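Local coordinates for Rho GTPase-activating protein 26 (PDB 1F7C), which stimulates GTP hydrolysis by the small GTPases RhoA and Cdc42 through its RhoGAP (BH) domain, the part of the longer protein described here, at residues Leu33-Lys42 and Lys147-Leu155; Val134-His142 and Asn211-Pro220. All coordinates share one frame; numbering follows the deposited sequence.

Contact 1: Leu33-Lys42 and Lys147-Leu155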
loop_
_atom_site.group_PDB
_atom_site.type_symbol
_atom_site.label_atom_id
_atom_site.label_comp_id
_atom_site.label_asym_id
_atom_site.label_seq_id
_atom_site.Cartn_x
_atom_site.Cartn_y
_atom_site.Cartn_z
ATOM N N LEU A 33 -8.661 2.916 11.251
ATOM C CA LEU A 33 -8.246 4.044 10.437
ATOM C C LEU A 33 -8.401 5.341 11.224
ATOM O O LEU A 33 -9.054 6.288 10.772
ATOM C CB LEU A 33 -9.067 4.118 9.147
ATOM C CG LEU A 33 -8.699 3.125 8.046
ATOM C CD1 LEU A 33 -9.530 3.397 6.801
ATOM C CD2 LEU A 33 -7.222 3.258 7.731
ATOM N N ASP A 34 -7.798 5.379 12.407
ATOM C CA ASP A 34 -7.853 6.559 13.263
ATOM C C ASP A 34 -6.515 7.301 13.198
ATOM O O ASP A 34 -5.626 6.914 12.441
ATOM C CB ASP A 34 -8.152 6.136 14.696
ATOM C CG ASP A 34 -7.089 5.227 15.259
ATOM O OD1 ASP A 34 -6.549 4.401 14.488
ATOM O OD2 ASP A 34 -6.803 5.330 16.469
ATOM N N SER A 35 -6.367 8.358 13.988
ATOM C CA SER A 35 -5.122 9.116 13.978
ATOM C C SER A 35 -3.920 8.238 14.332
ATOM O O SER A 35 -2.792 8.537 13.944
ATOM C CB SER A 35 -5.209 10.306 14.939
ATOM O OG SER A 35 -5.475 9.876 16.260
ATOM N N ILE A 36 -4.153 7.153 15.063
ATOM C CA ILE A 36 -3.059 6.266 15.424
ATOM C C ILE A 36 -2.570 5.540 14.171
ATOM O O ILE A 36 -1.365 5.372 13.967
ATOM C CB ILE A 36 -3.501 5.234 16.478
ATOM C CG1 ILE A 36 -3.938 5.952 17.755
ATOM C CG2 ILE A 36 -2.359 4.278 16.790
ATOM C CD1 ILE A 36 -2.839 6.750 18.417
ATOM N N GLY A 37 -3.517 5.121 13.335
ATOM C CA GLY A 37 -3.184 4.437 12.099
ATOM C C GLY A 37 -2.354 5.305 11.161
ATOM O O GLY A 37 -1.317 4.862 10.674
ATOM N N PHE A 38 -2.801 6.531 10.897
ATOM C CA PHE A 38 -2.051 7.430 10.025
ATOM C C PHE A 38 -0.685 7.733 10.627
ATOM O O PHE A 38 0.272 7.993 9.907
ATOM C CB PHE A 38 -2.792 8.746 9.811
ATOM C CG PHE A 38 -3.931 8.649 8.843
ATOM C CD1 PHE A 38 -5.143 8.070 9.220
ATOM C CD2 PHE A 38 -3.797 9.135 7.546
ATOM C CE1 PHE A 38 -6.205 7.981 8.317
ATOM C CE2 PHE A 38 -4.854 9.049 6.635
ATOM C CZ PHE A 38 -6.060 8.471 7.023
ATOM N N SER A 39 -0.612 7.712 11.952
ATOM C CA SER A 39 0.628 7.962 12.666
ATOM C C SER A 39 1.604 6.822 12.363
ATOM O O SER A 39 2.767 7.041 12.025
ATOM C CB SER A 39 0.345 8.029 14.167
ATOM O OG SER A 39 1.542 8.044 14.926
ATOM N N ILE A 40 1.108 5.599 12.484
ATOM C CA ILE A 40 1.905 4.413 12.220
ATOM C C ILE A 40 2.427 4.411 10.785
ATOM O O ILE A 40 3.608 4.171 10.549
ATOM C CB ILE A 40 1.067 3.137 12.471
ATOM C CG1 ILE A 40 0.735 3.035 13.965
ATOM C CG2 ILE A 40 1.816 1.901 11.988
ATOM C CD1 ILE A 40 0.035 1.750 14.355
ATOM N N ILE A 41 1.546 4.680 9.830
ATOM C CA ILE A 41 1.937 4.710 8.434
ATOM C C ILE A 41 2.995 5.773 8.147
ATOM O O ILE A 41 3.983 5.498 7.468
ATOM C CB ILE A 41 0.725 4.963 7.531
ATOM C CG1 ILE A 41 -0.208 3.759 7.586
ATOM C CG2 ILE A 41 1.180 5.218 6.097
ATOM C CD1 ILE A 41 0.407 2.502 7.033
ATOM N N LYS A 42 2.783 6.981 8.658
ATOM C CA LYS A 42 3.729 8.069 8.448
ATOM C C LYS A 42 5.100 7.795 9.073
ATOM O O LYS A 42 6.125 8.072 8.466
ATOM C CB LYS A 42 3.162 9.382 8.992
ATOM C CG LYS A 42 2.026 9.929 8.157
ATOM C CD LYS A 42 1.524 11.275 8.664
ATOM C CE LYS A 42 0.869 11.161 10.027
ATOM N NZ LYS A 42 0.229 12.451 10.430
ATOM N N LYS A 147 -10.787 9.047 4.590
ATOM C CA LYS A 147 -9.741 8.298 5.267
ATOM C C LYS A 147 -9.070 7.190 4.454
ATOM O O LYS A 147 -7.853 7.021 4.538
ATOM C CB LYS A 147 -10.275 7.732 6.592
ATOM C CG LYS A 147 -10.674 8.825 7.584
ATOM C CD LYS A 147 -10.931 8.293 8.997
ATOM C CE LYS A 147 -12.127 7.363 9.048
ATOM N NZ LYS A 147 -12.465 6.990 10.444
ATOM N N ASN A 148 -9.842 6.432 3.681
ATOM C CA ASN A 148 -9.258 5.366 2.875
ATOM C C ASN A 148 -8.432 5.999 1.779
ATOM O O ASN A 148 -7.304 5.578 1.517
ATOM C CB ASN A 148 -10.338 4.485 2.246
ATOM C CG ASN A 148 -11.214 3.798 3.290
ATOM O OD1 ASN A 148 -11.902 4.459 4.060
ATOM N ND2 ASN A 148 -11.179 2.467 3.323
ATOM N N ARG A 149 -9.003 7.015 1.141
ATOM C CA ARG A 149 -8.331 7.725 0.065
ATOM C C ARG A 149 -7.008 8.325 0.559
ATOM O O ARG A 149 -5.963 8.180 -0.086
ATOM C CB ARG A 149 -9.249 8.826 -0.491
ATOM C CG ARG A 149 -8.575 9.718 -1.535
ATOM C CD ARG A 149 -9.516 10.690 -2.258
ATOM N NE ARG A 149 -10.404 11.405 -1.345
ATOM C CZ ARG A 149 -11.609 10.964 -0.996
ATOM N NH1 ARG A 149 -12.064 9.820 -1.492
ATOM N NH2 ARG A 149 -12.351 11.652 -0.139
ATOM N N GLN A 150 -7.056 8.972 1.719
ATOM C CA GLN A 150 -5.880 9.601 2.288
ATOM C C GLN A 150 -4.746 8.637 2.580
ATOM O O GLN A 150 -3.608 8.900 2.208
ATOM C CB GLN A 150 -6.239 10.344 3.567
ATOM C CG GLN A 150 -6.403 11.839 3.391
ATOM C CD GLN A 150 -6.642 12.546 4.717
ATOM O OE1 GLN A 150 -5.953 12.277 5.711
ATOM N NE2 GLN A 150 -7.611 13.461 4.737
ATOM N N MET A 151 -5.044 7.535 3.261
ATOM C CA MET A 151 -4.006 6.573 3.574
ATOM C C MET A 151 -3.474 5.948 2.294
ATOM O O MET A 151 -2.276 5.733 2.148
ATOM C CB MET A 151 -4.532 5.480 4.488
ATOM C CG MET A 151 -3.424 4.622 5.018
ATOM S SD MET A 151 -3.938 3.677 6.433
ATOM C CE MET A 151 -4.059 4.978 7.647
ATOM N N LEU A 152 -4.383 5.662 1.371
ATOM C CA LEU A 152 -4.024 5.078 0.099
ATOM C C LEU A 152 -3.089 6.045 -0.659
ATOM O O LEU A 152 -2.183 5.628 -1.383
ATOM C CB LEU A 152 -5.303 4.830 -0.705
ATOM C CG LEU A 152 -5.203 3.951 -1.943
ATOM C CD1 LEU A 152 -4.754 2.535 -1.549
ATOM C CD2 LEU A 152 -6.559 3.923 -2.630
ATOM N N HIS A 153 -3.320 7.339 -0.478
ATOM C CA HIS A 153 -2.515 8.363 -1.134
ATOM C C HIS A 153 -1.072 8.355 -0.614
ATOM O O HIS A 153 -0.126 8.376 -1.401
ATOM C CB HIS A 153 -3.138 9.745 -0.918
ATOM C CG HIS A 153 -2.483 10.829 -1.711
ATOM N ND1 HIS A 153 -2.819 12.159 -1.577
ATOM C CD2 HIS A 153 -1.522 10.778 -2.666
ATOM C CE1 HIS A 153 -2.097 12.879 -2.417
ATOM N NE2 HIS A 153 -1.302 12.066 -3.089
ATOM N N LEU A 154 -0.916 8.333 0.707
ATOM C CA LEU A 154 0.401 8.306 1.328
ATOM C C LEU A 154 1.161 7.072 0.892
ATOM O O LEU A 154 2.347 7.143 0.601
ATOM C CB LEU A 154 0.296 8.278 2.853
ATOM C CG LEU A 154 -0.272 9.488 3.585
ATOM C CD1 LEU A 154 -0.438 9.152 5.070
ATOM C CD2 LEU A 154 0.650 10.668 3.409
ATOM N N LEU A 155 0.477 5.934 0.868
ATOM C CA LEU A 155 1.096 4.683 0.476
ATOM C C LEU A 155 1.571 4.635 -0.967
ATOM O O LEU A 155 2.689 4.210 -1.219
ATOM C CB LEU A 155 0.144 3.518 0.723
ATOM C CG LEU A 155 0.305 2.813 2.067
ATOM C CD1 LEU A 155 -0.834 1.804 2.254
ATOM C CD2 LEU A 155 1.667 2.129 2.119
#

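Contact 2: Val134-His142 and Asn211-Pro220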
loop_
_atom_site.group_PDB
_atom_site.type_symbol
_atom_site.label_atom_id
_atom_site.label_comp_id
_atom_site.label_asym_id
_atom_site.label_seq_id
_atom_site.Cartn_x
_atom_site.Cartn_y
_atom_site.Cartn_z
ATOM N N VAL A 134 -7.296 3.674 -16.261
ATOM C CA VAL A 134 -6.909 4.719 -15.330
ATOM C C VAL A 134 -8.099 5.608 -14.959
ATOM O O VAL A 134 -8.274 5.956 -13.789
ATOM C CB VAL A 134 -5.760 5.562 -15.916
ATOM C CG1 VAL A 134 -5.371 6.674 -14.962
ATOM C CG2 VAL A 134 -4.571 4.666 -16.169
ATOM N N SER A 135 -8.925 5.949 -15.947
ATOM C CA SER A 135 -10.097 6.799 -15.734
ATOM C C SER A 135 -11.074 6.205 -14.727
ATOM O O SER A 135 -11.486 6.877 -13.788
ATOM C CB SER A 135 -10.827 7.021 -17.056
ATOM O OG SER A 135 -9.898 7.181 -18.107
ATOM N N GLU A 136 -11.453 4.947 -14.939
ATOM C CA GLU A 136 -12.384 4.261 -14.039
ATOM C C GLU A 136 -11.839 4.140 -12.626
ATOM O O GLU A 136 -12.556 4.376 -11.655
ATOM C CB GLU A 136 -12.722 2.862 -14.570
ATOM C CG GLU A 136 -13.920 2.843 -15.508
ATOM C CD GLU A 136 -15.217 3.249 -14.812
ATOM O OE1 GLU A 136 -16.223 3.467 -15.522
ATOM O OE2 GLU A 136 -15.237 3.341 -13.562
ATOM N N ILE A 137 -10.570 3.768 -12.518
ATOM C CA ILE A 137 -9.935 3.622 -11.223
ATOM C C ILE A 137 -9.835 4.995 -10.572
ATOM O O ILE A 137 -10.063 5.139 -9.370
ATOM C CB ILE A 137 -8.544 2.958 -11.383
ATOM C CG1 ILE A 137 -8.752 1.486 -11.759
ATOM C CG2 ILE A 137 -7.731 3.087 -10.094
ATOM C CD1 ILE A 137 -7.499 0.703 -12.062
ATOM N N HIS A 138 -9.520 6.007 -11.375
ATOM C CA HIS A 138 -9.410 7.371 -10.874
ATOM C C HIS A 138 -10.741 7.774 -10.232
ATOM O O HIS A 138 -10.782 8.249 -9.100
ATOM C CB HIS A 138 -9.076 8.334 -12.017
ATOM C CG HIS A 138 -8.879 9.752 -11.579
ATOM N ND1 HIS A 138 -8.740 10.793 -12.469
ATOM C CD2 HIS A 138 -8.777 10.301 -10.343
ATOM C CE1 HIS A 138 -8.563 11.921 -11.804
ATOM N NE2 HIS A 138 -8.581 11.649 -10.512
ATOM N N SER A 139 -11.823 7.581 -10.975
ATOM C CA SER A 139 -13.157 7.893 -10.490
ATOM C C SER A 139 -13.515 7.073 -9.245
ATOM O O SER A 139 -14.141 7.580 -8.308
ATOM C CB SER A 139 -14.180 7.618 -11.586
ATOM O OG SER A 139 -15.483 7.663 -11.042
ATOM N N LEU A 140 -13.122 5.803 -9.237
ATOM C CA LEU A 140 -13.402 4.936 -8.095
ATOM C C LEU A 140 -12.665 5.383 -6.836
ATOM O O LEU A 140 -13.184 5.249 -5.730
ATOM C CB LEU A 140 -13.032 3.482 -8.418
ATOM C CG LEU A 140 -13.998 2.763 -9.369
ATOM C CD1 LEU A 140 -13.421 1.410 -9.763
ATOM C CD2 LEU A 140 -15.352 2.583 -8.690
ATOM N N VAL A 141 -11.456 5.908 -6.995
ATOM C CA VAL A 141 -10.692 6.358 -5.844
ATOM C C VAL A 141 -11.338 7.570 -5.198
ATOM O O VAL A 141 -11.316 7.711 -3.975
ATOM C CB VAL A 141 -9.231 6.716 -6.223
ATOM C CG1 VAL A 141 -8.541 7.420 -5.050
ATOM C CG2 VAL A 141 -8.464 5.449 -6.609
ATOM N N HIS A 142 -11.910 8.449 -6.011
ATOM C CA HIS A 142 -12.536 9.647 -5.474
ATOM C C HIS A 142 -13.896 9.421 -4.837
ATOM O O HIS A 142 -14.473 10.335 -4.251
ATOM C CB HIS A 142 -12.610 10.743 -6.542
ATOM C CG HIS A 142 -11.382 11.591 -6.584
ATOM N ND1 HIS A 142 -10.172 11.120 -7.051
ATOM C CD2 HIS A 142 -11.143 12.836 -6.107
ATOM C CE1 HIS A 142 -9.241 12.035 -6.853
ATOM N NE2 HIS A 142 -9.804 13.087 -6.281
ATOM N N ASN A 211 0.313 6.105 -11.659
ATOM C CA ASN A 211 -0.460 7.303 -11.966
ATOM C C ASN A 211 -0.934 7.982 -10.700
ATOM O O ASN A 211 -1.983 8.630 -10.708
ATOM C CB ASN A 211 -1.681 6.942 -12.807
ATOM C CG ASN A 211 -1.320 6.179 -14.068
ATOM O OD1 ASN A 211 -0.888 6.762 -15.065
ATOM N ND2 ASN A 211 -1.483 4.862 -14.023
ATOM N N HIS A 212 -0.168 7.854 -9.619
ATOM C CA HIS A 212 -0.583 8.437 -8.350
ATOM C C HIS A 212 -0.765 9.956 -8.382
ATOM O O HIS A 212 -1.700 10.476 -7.779
ATOM C CB HIS A 212 0.384 8.019 -7.229
ATOM C CG HIS A 212 1.716 8.690 -7.292
ATOM N ND1 HIS A 212 1.989 9.864 -6.621
ATOM C CD2 HIS A 212 2.844 8.373 -7.969
ATOM C CE1 HIS A 212 3.227 10.241 -6.884
ATOM N NE2 HIS A 212 3.768 9.355 -7.699
ATOM N N GLU A 213 0.101 10.669 -9.094
ATOM C CA GLU A 213 -0.013 12.125 -9.168
ATOM C C GLU A 213 -1.367 12.532 -9.727
ATOM O O GLU A 213 -2.106 13.282 -9.104
ATOM C CB GLU A 213 1.090 12.704 -10.052
ATOM C CG GLU A 213 2.482 12.222 -9.684
ATOM C CD GLU A 213 3.463 13.366 -9.448
ATOM O OE1 GLU A 213 4.654 13.084 -9.169
ATOM O OE2 GLU A 213 3.038 14.542 -9.536
ATOM N N LYS A 214 -1.689 12.024 -10.907
ATOM C CA LYS A 214 -2.948 12.342 -11.558
ATOM C C LYS A 214 -4.157 11.863 -10.756
ATOM O O LYS A 214 -5.087 12.628 -10.504
ATOM C CB LYS A 214 -2.978 11.721 -12.956
ATOM C CG LYS A 214 -4.322 11.815 -13.660
ATOM C CD LYS A 214 -4.305 11.019 -14.959
ATOM C CE LYS A 214 -5.673 10.998 -15.645
ATOM N NZ LYS A 214 -6.132 12.352 -16.078
ATOM N N ILE A 215 -4.128 10.602 -10.339
ATOM C CA ILE A 215 -5.233 10.025 -9.593
ATOM C C ILE A 215 -5.551 10.689 -8.261
ATOM O O ILE A 215 -6.723 10.946 -7.972
ATOM C CB ILE A 215 -5.010 8.516 -9.367
ATOM C CG1 ILE A 215 -5.267 7.765 -10.677
ATOM C CG2 ILE A 215 -5.912 8.008 -8.242
ATOM C CD1 ILE A 215 -4.785 6.338 -10.658
ATOM N N PHE A 216 -4.532 10.968 -7.451
ATOM C CA PHE A 216 -4.785 11.576 -6.147
ATOM C C PHE A 216 -4.759 13.099 -6.063
ATOM O O PHE A 216 -5.366 13.673 -5.161
ATOM C CB PHE A 216 -3.823 11.021 -5.094
ATOM C CG PHE A 216 -3.972 9.551 -4.848
ATOM C CD1 PHE A 216 -3.183 8.633 -5.536
ATOM C CD2 PHE A 216 -4.926 9.077 -3.945
ATOM C CE1 PHE A 216 -3.339 7.267 -5.335
ATOM C CE2 PHE A 216 -5.095 7.709 -3.735
ATOM C CZ PHE A 216 -4.301 6.805 -4.432
ATOM N N ASN A 217 -4.070 13.767 -6.981
ATOM C CA ASN A 217 -4.003 15.222 -6.893
ATOM C C ASN A 217 -4.980 15.995 -7.765
ATOM O O ASN A 217 -5.030 17.218 -7.693
ATOM C CB ASN A 217 -2.577 15.700 -7.155
ATOM C CG ASN A 217 -1.595 15.157 -6.136
ATOM O OD1 ASN A 217 -1.913 15.059 -4.950
ATOM N ND2 ASN A 217 -0.392 14.814 -6.589
ATOM N N THR A 218 -5.766 15.288 -8.571
ATOM C CA THR A 218 -6.751 15.936 -9.433
ATOM C C THR A 218 -8.094 15.208 -9.333
ATOM O O THR A 218 -8.144 14.028 -8.986
ATOM C CB THR A 218 -6.303 15.927 -10.913
ATOM O OG1 THR A 218 -6.697 14.691 -11.522
ATOM C CG2 THR A 218 -4.784 16.079 -11.023
ATOM N N VAL A 219 -9.176 15.920 -9.635
ATOM C CA VAL A 219 -10.524 15.358 -9.605
ATOM C C VAL A 219 -10.821 14.703 -10.949
ATOM O O VAL A 219 -10.423 15.209 -11.993
ATOM C CB VAL A 219 -11.572 16.452 -9.329
ATOM C CG1 VAL A 219 -12.977 15.920 -9.594
ATOM C CG2 VAL A 219 -11.445 16.930 -7.886
ATOM N N PRO A 220 -11.523 13.562 -10.944
ATOM C CA PRO A 220 -11.816 12.908 -12.223
ATOM C C PRO A 220 -12.621 13.742 -13.222
ATOM O O PRO A 220 -13.432 14.596 -12.842
ATOM C CB PRO A 220 -12.522 11.615 -11.801
ATOM C CG PRO A 220 -13.104 11.952 -10.458
ATOM C CD PRO A 220 -12.022 12.766 -9.810
#

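Contact 1: Leu33-Lys42 and Lys147-Leu155
Met151 reaches across from helix 146-164 and lays its methyl group on the ring of Phe38 in helix 35-51, the tight centre of the contact. CE stands 3.7 Å from the ring centroid and 14° off the normal, a CH-pi contact; SD lies farther out above the same face, at 5.2 Å from the centroid, in a Met-aromatic arrangement. The thioether gets there because CG is anti to the backbone N (chi1 -170°) and the chain, extended through chi2, bends at chi3 to turn CE onto the ring. CD2 of Leu33 touches SD of Met151 at 3.6 Å, and CG1 of Ile41 meets the same sulfur, so Leu33, Phe38 and Ile41 all meet this buried side chain across the contact. Tyr104 of helix 94-106 also touches Leu33, Ile41 and Met151 and extends this apolar core. The Phe38 ring itself is a knob lodged among Lys147, Gln150, Met151 and Leu154; CB of Gln150 lies in its plane at the edge, and the amide is turned steeply from the ring, its NE2 hydrogen-bonded to OE1 of Glu146. Toward solvent the fit loosens, and CG of Lys42 only brushes CD1 of Leu154, at 4.0 Å. At the other end the exposed, bent chain of Lys147 lies close on the carbonyl of Leu33, just before the start of helix 35-51: its CD is 3.3 Å from Leu33 O, while NZ gives the same oxygen just a weak hydrogen bond of 3.5 Å. The axes of the short helical segments run 7° apart at 10.8 Å, a nearly parallel pair with knobs-into-holes packing at Phe38, within the all-helical RhoGAP domain.

Contact 2: Val134-His142 and Asn211-Pro220
His138 slots its imidazole between Ile215 and Pro220, so that each face of the ring meets aliphatic carbon. CB of Pro220 sits almost on the ring normal over one face, 3.9 Å from the centroid; CA of Ile215 covers the opposite face less centrally. With CG anti to the backbone N, the ring extends toward the C-terminal end of helix 212-217. There NE2 donates to Thr218 O at 2.9 Å, with an N-H...O angle of 157°. The acceptor lies in the plane of the ring, yet the donor stands 47° out of the carbonyl plane, away from the lone-pair directions. Thr218 folds its OG1 back to Lys214 O in a 2.8 Å hydrogen bond, which ties the residue that His138 grips to the last turn of the helix. Were His138 replaced by an alanine, Thr218 O would probably lose this donor and a gap would be likely to open between Ile215 and Pro220. His142, one turn on, offers a face to the same proline: CD of Pro220 is 3.7 Å from its centroid, while Ile215 O lies at the ring edge, 3.0 Å from CE1. Beside the imidazoles the contact is mainly apolar. CG2 of Ile215 meets CG2 of Val141 at 4.0 Å, their side chains at about a right angle, and CG1 of Val141 touches CE2 of Phe216 at 3.7 Å. Leu208 of helix 198-210 packs on both Val141 and Ile215, continuing this apolar patch. The axes of the short helical segments cross at -39° and approach to 9.3 Å, and Thr218-Pro220 runs back over Ser139 and the two histidines: a helix-helix contact closed by an extended tail near the end of the modelled chain, in the all-helical RhoGAP domain.

From the N terminus, Leu33-Lys42 leads into helix 35-51 and waits through 104 mostly helical residues until Lys147-Leu155 closes contact 1. Val134-His142 lies inside that span, but its partner Asn211-Pro220 comes near the end of the modelled chain and closes a loop of 68 residues, so the two closures cross. Contact 1 joins the first helix to helix 146-164; contact 2 draws the C-terminal helix and tail onto helix 130-141. Their centres are 18 Å apart, yet they meet: His153 stacks on Phe216, and Arg149 NH1 makes a weak hydrogen bond to Val141 O. Helix 146-164 thus links the two within one RhoGAP domain.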